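Local coordinates for protein L-Ribose isomerase (PDB 4Q0S) that probably interconverts L-ribose and its ketose L-ribulose, and has a cupin barrel that holds a cobalt ion and binds the sugar alcohol ribitol, at residues Asp23-Glu28 against Ile107-Lys112; Ala96-Leu101 against Met193-Leu198. One frame throughout, in Å; residues are numbered along the deposited sequence.

Contact 1: Asp23-Glu28 against Ile107-Lys112; sequences DEWVRE and IVHPGK
Trp25, on helix 19-35, turns the N-H edge of its indole to His109, just past the end of strand 101-108, whose imidazole meets it obliquely. NE1 of Trp25 lies 3.8 Å from ND1 of His109, too far for a direct bond, and the ring planes are inclined at 56°. A water bridges the two rings and the strand. It accepts the indole N-H (Trp25 NE1 to water O 3.0 Å), donates to the carbonyl near the end of the strand (water O to Ile107 O 2.8 Å) and lies in the imidazole plane at the edge, 2.6 Å from ND1 of His109. Trp25 extends its indole from the helix with CG anti to the backbone N (chi1 -180°), and its CD1 touches His109 CE1 at 3.9 Å. In His109, chi1 of -79° swings the imidazole toward the helix, where ND1 reaches the water. Its other nitrogen, NE2, bonds to Glu28 of the second subunit, so both nitrogens have partners and the rotation of the ring is fixed. Phe61 packs edge-to-face with Trp25, and Trp66 with His109. After His109 a type II turn leads to Lys112. This is a water-bridged packing of an N-terminal helix against a cupin barrel, beside a subunit interface.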
ATOM      1  N   ASP A  23      20.922  11.319   8.221  1.00 29.23           N
ATOM      2  CA  ASP A  23      19.743  11.777   7.502  1.00 29.94           C
ATOM      3  C   ASP A  23      19.317  10.867   6.357  1.00 28.93           C
ATOM      4  O   ASP A  23      18.140  10.522   6.247  1.00 29.52           O
ATOM      5  CB  ASP A  23      19.960  13.194   6.979  1.00 28.28           C
ATOM      6  CG  ASP A  23      19.821  14.233   8.063  1.00 31.35           C
ATOM      7  OD1 ASP A  23      19.815  13.850   9.252  1.00 32.96           O
ATOM      8  OD2 ASP A  23      19.723  15.433   7.735  1.00 32.02           O
ATOM      9  N   GLU A  24      20.253  10.474   5.503  1.00 27.90           N
ATOM     10  CA  GLU A  24      19.886   9.614   4.384  1.00 28.43           C
ATOM     11  C   GLU A  24      19.285   8.310   4.911  1.00 29.00           C
ATOM     12  O   GLU A  24      18.320   7.789   4.353  1.00 27.41           O
ATOM     13  CB  GLU A  24      21.104   9.332   3.494  1.00 27.79           C
ATOM     14  CG  GLU A  24      21.782  10.598   2.979  1.00 30.39           C
ATOM     15  CD  GLU A  24      22.810  10.330   1.897  1.00 30.76           C
ATOM     16  OE1 GLU A  24      23.436   9.248   1.919  1.00 27.35           O
ATOM     17  OE2 GLU A  24      23.002  11.213   1.029  1.00 31.54           O
ATOM     18  N   TRP A  25      19.843   7.812   6.010  1.00 27.18           N
ATOM     19  CA  TRP A  25      19.375   6.576   6.630  1.00 26.37           C
ATOM     20  C   TRP A  25      17.968   6.746   7.198  1.00 25.50           C
ATOM     21  O   TRP A  25      17.043   6.018   6.835  1.00 25.28           O
ATOM     22  CB  TRP A  25      20.354   6.174   7.745  1.00 26.81           C
ATOM     23  CG  TRP A  25      20.031   4.908   8.492  1.00 27.14           C
ATOM     24  CD1 TRP A  25      19.555   3.737   7.967  1.00 28.76           C
ATOM     25  CD2 TRP A  25      20.287   4.645   9.883  1.00 26.54           C
ATOM     26  NE1 TRP A  25      19.508   2.763   8.942  1.00 25.18           N
ATOM     27  CE2 TRP A  25      19.952   3.294  10.125  1.00 25.60           C
ATOM     28  CE3 TRP A  25      20.774   5.421  10.947  1.00 24.96           C
ATOM     29  CZ2 TRP A  25      20.088   2.699  11.387  1.00 26.50           C
ATOM     30  CZ3 TRP A  25      20.910   4.828  12.201  1.00 27.68           C
ATOM     31  CH2 TRP A  25      20.567   3.479  12.409  1.00 25.38           C
ATOM     32  N   VAL A  26      17.809   7.725   8.078  1.00 25.25           N
ATOM     33  CA  VAL A  26      16.528   7.982   8.712  1.00 25.76           C
ATOM     34  C   VAL A  26      15.448   8.580   7.807  1.00 25.73           C
ATOM     35  O   VAL A  26      14.294   8.164   7.871  1.00 26.67           O
ATOM     36  CB  VAL A  26      16.720   8.880   9.954  1.00 27.27           C
ATOM     37  CG1 VAL A  26      15.371   9.308  10.518  1.00 27.92           C
ATOM     38  CG2 VAL A  26      17.502   8.110  11.010  1.00 29.50           C
ATOM     39  N   ARG A  27      15.798   9.547   6.967  1.00 25.02           N
ATOM     40  CA  ARG A  27      14.780  10.138   6.101  1.00 25.49           C
ATOM     41  C   ARG A  27      14.275   9.140   5.058  1.00 24.32           C
ATOM     42  O   ARG A  27      13.086   9.119   4.752  1.00 24.97           O
ATOM     43  CB  ARG A  27      15.302  11.421   5.442  1.00 25.93           C
ATOM     44  CG  ARG A  27      15.576  12.537   6.461  1.00 30.66           C
ATOM     45  CD  ARG A  27      15.886  13.878   5.799  1.00 32.34           C
ATOM     46  NE  ARG A  27      14.682  14.534   5.285  1.00 35.85           N
ATOM     47  CZ  ARG A  27      14.684  15.669   4.586  1.00 37.29           C
ATOM     48  NH1 ARG A  27      15.831  16.287   4.307  1.00 33.89           N
ATOM     49  NH2 ARG A  27      13.537  16.189   4.162  1.00 35.89           N
ATOM     50  N   GLU A  28      15.162   8.303   4.523  1.00 23.43           N
ATOM     51  CA  GLU A  28      14.741   7.299   3.545  1.00 24.32           C
ATOM     52  C   GLU A  28      13.822   6.309   4.229  1.00 23.72           C
ATOM     53  O   GLU A  28      12.858   5.835   3.629  1.00 21.65           O
ATOM     54  CB  GLU A  28      15.921   6.504   2.985  1.00 24.55           C
ATOM     55  CG  GLU A  28      16.643   7.125   1.808  1.00 31.89           C
ATOM     56  CD  GLU A  28      15.760   7.305   0.583  1.00 32.39           C
ATOM     57  OE1 GLU A  28      14.775   6.554   0.418  1.00 34.45           O
ATOM     58  OE2 GLU A  28      16.072   8.198  -0.225  1.00 34.00           O
ATOM     59  N   ILE A 107      12.757  -0.416  11.573  1.00 22.65           N
ATOM     60  CA  ILE A 107      13.377  -0.732  10.304  1.00 23.29           C
ATOM     61  C   ILE A 107      14.792  -1.250  10.513  1.00 22.40           C
ATOM     62  O   ILE A 107      15.655  -0.559  11.054  1.00 22.88           O
ATOM     63  CB  ILE A 107      13.382   0.500   9.378  1.00 25.46           C
ATOM     64  CG1 ILE A 107      11.945   1.006   9.213  1.00 25.67           C
ATOM     65  CG2 ILE A 107      13.992   0.135   8.024  1.00 24.69           C
ATOM     66  CD1 ILE A 107      11.807   2.181   8.278  1.00 34.74           C
ATOM     67  N   VAL A 108      15.006  -2.481  10.070  1.00 22.31           N
ATOM     68  CA  VAL A 108      16.281  -3.152  10.195  1.00 22.50           C
ATOM     69  C   VAL A 108      16.787  -3.545   8.813  1.00 22.80           C
ATOM     70  O   VAL A 108      16.109  -4.248   8.061  1.00 21.63           O
ATOM     71  CB  VAL A 108      16.133  -4.414  11.067  1.00 23.17           C
ATOM     72  CG1 VAL A 108      17.458  -5.131  11.176  1.00 23.44           C
ATOM     73  CG2 VAL A 108      15.609  -4.022  12.445  1.00 23.02           C
ATOM     74  N   HIS A 109      17.984  -3.079   8.477  1.00 22.37           N
ATOM     75  CA  HIS A 109      18.555  -3.386   7.186  1.00 22.02           C
ATOM     76  C   HIS A 109      19.165  -4.780   7.157  1.00 23.51           C
ATOM     77  O   HIS A 109      19.417  -5.381   8.205  1.00 24.87           O
ATOM     78  CB  HIS A 109      19.560  -2.302   6.788  1.00 22.05           C
ATOM     79  CG  HIS A 109      18.903  -1.059   6.264  1.00 22.73           C
ATOM     80  ND1 HIS A 109      18.145  -0.228   7.060  1.00 22.58           N
ATOM     81  CD2 HIS A 109      18.833  -0.547   5.011  1.00 20.87           C
ATOM     82  CE1 HIS A 109      17.636   0.742   6.321  1.00 20.05           C
ATOM     83  NE2 HIS A 109      18.038   0.570   5.073  1.00 20.57           N
ATOM     84  N   PRO A 110      19.392  -5.319   5.954  1.00 23.84           N
ATOM     85  CA  PRO A 110      19.958  -6.658   5.781  1.00 24.36           C
ATOM     86  C   PRO A 110      21.186  -6.948   6.639  1.00 24.89           C
ATOM     87  O   PRO A 110      22.160  -6.191   6.623  1.00 23.33           O
ATOM     88  CB  PRO A 110      20.263  -6.717   4.283  1.00 24.07           C
ATOM     89  CG  PRO A 110      19.257  -5.771   3.687  1.00 25.11           C
ATOM     90  CD  PRO A 110      19.309  -4.620   4.659  1.00 24.37           C
ATOM     91  N   GLY A 111      21.119  -8.049   7.384  1.00 24.48           N
ATOM     92  CA  GLY A 111      22.228  -8.448   8.234  1.00 25.34           C
ATOM     93  C   GLY A 111      22.283  -7.780   9.597  1.00 26.77           C
ATOM     94  O   GLY A 111      22.896  -8.313  10.518  1.00 29.43           O
ATOM     95  N   LYS A 112      21.636  -6.628   9.738  1.00 25.18           N
ATOM     96  CA  LYS A 112      21.653  -5.888  11.000  1.00 26.17           C
ATOM     97  C   LYS A 112      20.700  -6.472  12.055  1.00 25.40           C
ATOM     98  O   LYS A 112      19.737  -7.162  11.721  1.00 24.74           O
ATOM     99  CB  LYS A 112      21.335  -4.414  10.722  1.00 26.86           C
ATOM    100  CG  LYS A 112      22.213  -3.797   9.611  1.00 29.78           C
ATOM    101  CD  LYS A 112      23.621  -3.488  10.104  1.00 31.70           C
ATOM    102  CE  LYS A 112      24.498  -2.828   9.025  1.00 29.02           C
ATOM    103  NZ  LYS A 112      24.946  -3.767   7.962  1.00 25.85           N
TER
HETATM  104  O   HOH W   1      17.967   0.249   9.653  1.00 23.36           O

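Contact 2: Ala96-Leu101 against Met193-Leu198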
ATOM      1  N   ALA A  96       0.995   0.038  37.137  1.00 40.30           N
ATOM      2  CA  ALA A  96       0.670   0.702  35.879  1.00 38.21           C
ATOM      3  C   ALA A  96       1.815   0.607  34.867  1.00 37.67           C
ATOM      4  O   ALA A  96       1.584   0.527  33.660  1.00 37.53           O
ATOM      5  CB  ALA A  96       0.329   2.163  36.143  1.00 38.17           C
ATOM      6  N   GLU A  97       3.042   0.614  35.378  1.00 34.64           N
ATOM      7  CA  GLU A  97       4.250   0.545  34.564  1.00 34.49           C
ATOM      8  C   GLU A  97       4.326  -0.703  33.676  1.00 33.25           C
ATOM      9  O   GLU A  97       5.145  -0.767  32.763  1.00 31.26           O
ATOM     10  CB  GLU A  97       5.479   0.604  35.475  1.00 35.35           C
ATOM     11  CG  GLU A  97       5.544  -0.535  36.490  1.00 37.09           C
ATOM     12  CD  GLU A  97       6.507  -0.251  37.626  1.00 39.31           C
ATOM     13  OE1 GLU A  97       6.217   0.657  38.433  1.00 38.85           O
ATOM     14  OE2 GLU A  97       7.554  -0.928  37.707  1.00 40.71           O
ATOM     15  N   TYR A  98       3.482  -1.692  33.956  1.00 31.79           N
ATOM     16  CA  TYR A  98       3.469  -2.920  33.166  1.00 32.25           C
ATOM     17  C   TYR A  98       2.460  -2.805  32.030  1.00 31.34           C
ATOM     18  O   TYR A  98       2.418  -3.657  31.140  1.00 29.60           O
ATOM     19  CB  TYR A  98       3.103  -4.119  34.044  1.00 32.72           C
ATOM     20  CG  TYR A  98       4.168  -4.498  35.046  1.00 35.33           C
ATOM     21  CD1 TYR A  98       5.264  -5.270  34.668  1.00 35.27           C
ATOM     22  CD2 TYR A  98       4.088  -4.067  36.370  1.00 35.86           C
ATOM     23  CE1 TYR A  98       6.258  -5.607  35.585  1.00 36.93           C
ATOM     24  CE2 TYR A  98       5.077  -4.393  37.292  1.00 36.99           C
ATOM     25  CZ  TYR A  98       6.156  -5.163  36.893  1.00 37.43           C
ATOM     26  OH  TYR A  98       7.137  -5.476  37.802  1.00 36.95           O
ATOM     27  N   SER A  99       1.649  -1.750  32.072  1.00 29.73           N
ATOM     28  CA  SER A  99       0.637  -1.530  31.052  1.00 29.93           C
ATOM     29  C   SER A  99       1.046  -0.406  30.101  1.00 29.60           C
ATOM     30  O   SER A  99       2.234  -0.193  29.854  1.00 30.96           O
ATOM     31  CB  SER A  99      -0.710  -1.211  31.704  1.00 28.25           C
ATOM     32  OG  SER A  99      -1.758  -1.239  30.742  1.00 29.71           O
ATOM     33  N   GLY A 100       0.064   0.316  29.573  1.00 28.18           N
ATOM     34  CA  GLY A 100       0.360   1.387  28.640  1.00 27.06           C
ATOM     35  C   GLY A 100       0.342   0.849  27.218  1.00 27.16           C
ATOM     36  O   GLY A 100       0.298  -0.366  27.008  1.00 26.18           O
ATOM     37  N   LEU A 101       0.384   1.746  26.236  1.00 25.26           N
ATOM     38  CA  LEU A 101       0.359   1.344  24.832  1.00 25.06           C
ATOM     39  C   LEU A 101       1.462   2.033  24.029  1.00 24.90           C
ATOM     40  O   LEU A 101       1.542   3.262  23.982  1.00 25.50           O
ATOM     41  CB  LEU A 101      -1.014   1.670  24.229  1.00 25.37           C
ATOM     42  CG  LEU A 101      -2.215   0.989  24.902  1.00 24.62           C
ATOM     43  CD1 LEU A 101      -3.500   1.667  24.467  1.00 23.80           C
ATOM     44  CD2 LEU A 101      -2.238  -0.490  24.558  1.00 21.67           C
ATOM     45  N   MET A 193       5.915 -11.356  22.406  1.00 25.18           N
ATOM     46  CA  MET A 193       7.170 -11.554  23.120  1.00 25.53           C
ATOM     47  C   MET A 193       6.877 -11.074  24.538  1.00 27.32           C
ATOM     48  O   MET A 193       6.879  -9.871  24.805  1.00 24.22           O
ATOM     49  CB  MET A 193       8.289 -10.712  22.501  1.00 24.76           C
ATOM     50  CG  MET A 193       9.653 -10.869  23.185  1.00 22.29           C
ATOM     51  SD  MET A 193      10.258 -12.587  23.185  1.00 27.74           S
ATOM     52  CE  MET A 193      10.379 -12.926  21.395  1.00 23.97           C
ATOM     53  N   HIS A 194       6.596 -12.012  25.441  1.00 27.34           N
ATOM     54  CA  HIS A 194       6.286 -11.639  26.817  1.00 26.14           C
ATOM     55  C   HIS A 194       7.450 -10.955  27.505  1.00 26.51           C
ATOM     56  O   HIS A 194       8.619 -11.190  27.177  1.00 25.20           O
ATOM     57  CB  HIS A 194       5.882 -12.866  27.645  1.00 26.56           C
ATOM     58  CG  HIS A 194       4.530 -13.408  27.306  1.00 27.28           C
ATOM     59  ND1 HIS A 194       3.387 -12.638  27.343  1.00 27.47           N
ATOM     60  CD2 HIS A 194       4.134 -14.652  26.947  1.00 28.54           C
ATOM     61  CE1 HIS A 194       2.344 -13.385  27.023  1.00 26.32           C
ATOM     62  NE2 HIS A 194       2.770 -14.610  26.778  1.00 29.55           N
ATOM     63  N   ARG A 195       7.116 -10.097  28.461  1.00 26.38           N
ATOM     64  CA  ARG A 195       8.119  -9.400  29.237  1.00 26.68           C
ATOM     65  C   ARG A 195       8.970 -10.457  29.943  1.00 27.31           C
ATOM     66  O   ARG A 195       8.526 -11.585  30.143  1.00 25.42           O
ATOM     67  CB  ARG A 195       7.439  -8.503  30.272  1.00 27.54           C
ATOM     68  CG  ARG A 195       6.463  -9.248  31.174  1.00 28.93           C
ATOM     69  CD  ARG A 195       5.921  -8.350  32.270  1.00 30.95           C
ATOM     70  NE  ARG A 195       4.929  -7.398  31.781  1.00 31.26           N
ATOM     71  CZ  ARG A 195       3.665  -7.708  31.512  1.00 28.68           C
ATOM     72  NH1 ARG A 195       3.235  -8.949  31.686  1.00 29.06           N
ATOM     73  NH2 ARG A 195       2.829  -6.773  31.079  1.00 30.89           N
ATOM     74  N   LYS A 196      10.191 -10.070  30.304  1.00 28.78           N
ATOM     75  CA  LYS A 196      11.158 -10.916  30.997  1.00 31.37           C
ATOM     76  C   LYS A 196      11.777 -12.004  30.129  1.00 31.45           C
ATOM     77  O   LYS A 196      12.493 -12.873  30.624  1.00 31.60           O
ATOM     78  CB  LYS A 196      10.537 -11.518  32.265  1.00 32.28           C
ATOM     79  CG  LYS A 196      10.249 -10.466  33.343  1.00 31.91           C
ATOM     80  CD  LYS A 196       9.653 -11.085  34.596  1.00 33.83           C
ATOM     81  CE  LYS A 196       9.569 -10.071  35.733  1.00 33.36           C
ATOM     82  NZ  LYS A 196       8.703  -8.922  35.373  1.00 34.76           N
ATOM     83  N   HIS A 197      11.521 -11.939  28.826  1.00 29.97           N
ATOM     84  CA  HIS A 197      12.088 -12.908  27.896  1.00 28.89           C
ATOM     85  C   HIS A 197      13.178 -12.281  27.057  1.00 29.05           C
ATOM     86  O   HIS A 197      12.981 -11.217  26.474  1.00 30.58           O
ATOM     87  CB  HIS A 197      11.005 -13.459  26.970  1.00 29.30           C
ATOM     88  CG  HIS A 197      10.165 -14.516  27.602  1.00 29.15           C
ATOM     89  ND1 HIS A 197      10.493 -15.854  27.547  1.00 29.25           N
ATOM     90  CD2 HIS A 197       9.044 -14.431  28.355  1.00 28.38           C
ATOM     91  CE1 HIS A 197       9.610 -16.547  28.242  1.00 31.12           C
ATOM     92  NE2 HIS A 197       8.722 -15.708  28.743  1.00 30.06           N
ATOM     93  N   LEU A 198      14.328 -12.942  27.000  1.00 29.10           N
ATOM     94  CA  LEU A 198      15.436 -12.463  26.188  1.00 29.27           C
ATOM     95  C   LEU A 198      15.037 -12.576  24.725  1.00 28.67           C
ATOM     96  O   LEU A 198      14.471 -13.584  24.299  1.00 29.73           O
ATOM     97  CB  LEU A 198      16.686 -13.308  26.416  1.00 29.23           C
ATOM     98  CG  LEU A 198      17.447 -13.145  27.731  1.00 29.79           C
ATOM     99  CD1 LEU A 198      18.429 -14.299  27.879  1.00 27.88           C
ATOM    100  CD2 LEU A 198      18.174 -11.802  27.743  1.00 27.73           C
TER
HETATM  101  O   HOH W   2       8.286  -7.785  37.706  1.00 35.14           O
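Tyr98 meets both Arg195 and Lys196 at the end of a short helix-like turn. That turn begins at Ala96, whose O accepts the backbone N of Ser99 at 2.8 Å. At Tyr98 the backbone O takes a bent bond from Arg195 NH2 (3.1 Å, 141° at the hydrogen), the donor tilted from the carbonyl plane. The phenol ring stands nearly upright to the guanidinium, planes 80° apart, and Arg195 NE comes to the ring edge, 3.6 Å from CD1 of Tyr98. A bend at chi3 (75°) turns the arginine's end to this carbonyl; NE also bonds to Arg121 O, and NH1 to Ala84 O and Asp86 O of the third subunit. In this cupin barrel the contact joins two loops at strand ends, with the side chain of Arg195 about 9 Å from the cobalt ion. Farther out on the ring, Lys196 NZ lies 4.1 Å from CE1 of Tyr98, and a water joins the two polar ends, its O 2.6 Å from Tyr98 OH and accepting from NZ, which also bonds to Gly120 O. Ser99 then bonds through OG to Ser99 of the third subunit. Gly100, at a positive phi, leads into strand 101-108 at Leu101.

Overall arrangement
From the N terminus, the chain first runs through helix 19-35, which supplies residues 23-28, then through strand 73-82 to the loop 96-101. Strand 101-108 follows directly and ends at 107-112, where contact 1 closes a loop of 78 residues and ties the helix to the end of that strand. Contact 2 closes only at 193-198, with 91 residues, rich in strand, between its own segments; it ties the loop before strand 101-108 to the loop between strands 191-193 and 199-202. The two contacts cross, and strand 101-108 links them, their centres 26 Å apart on opposite sides of the chain's centre. Contact 1 faces the second subunit and contact 2 the third.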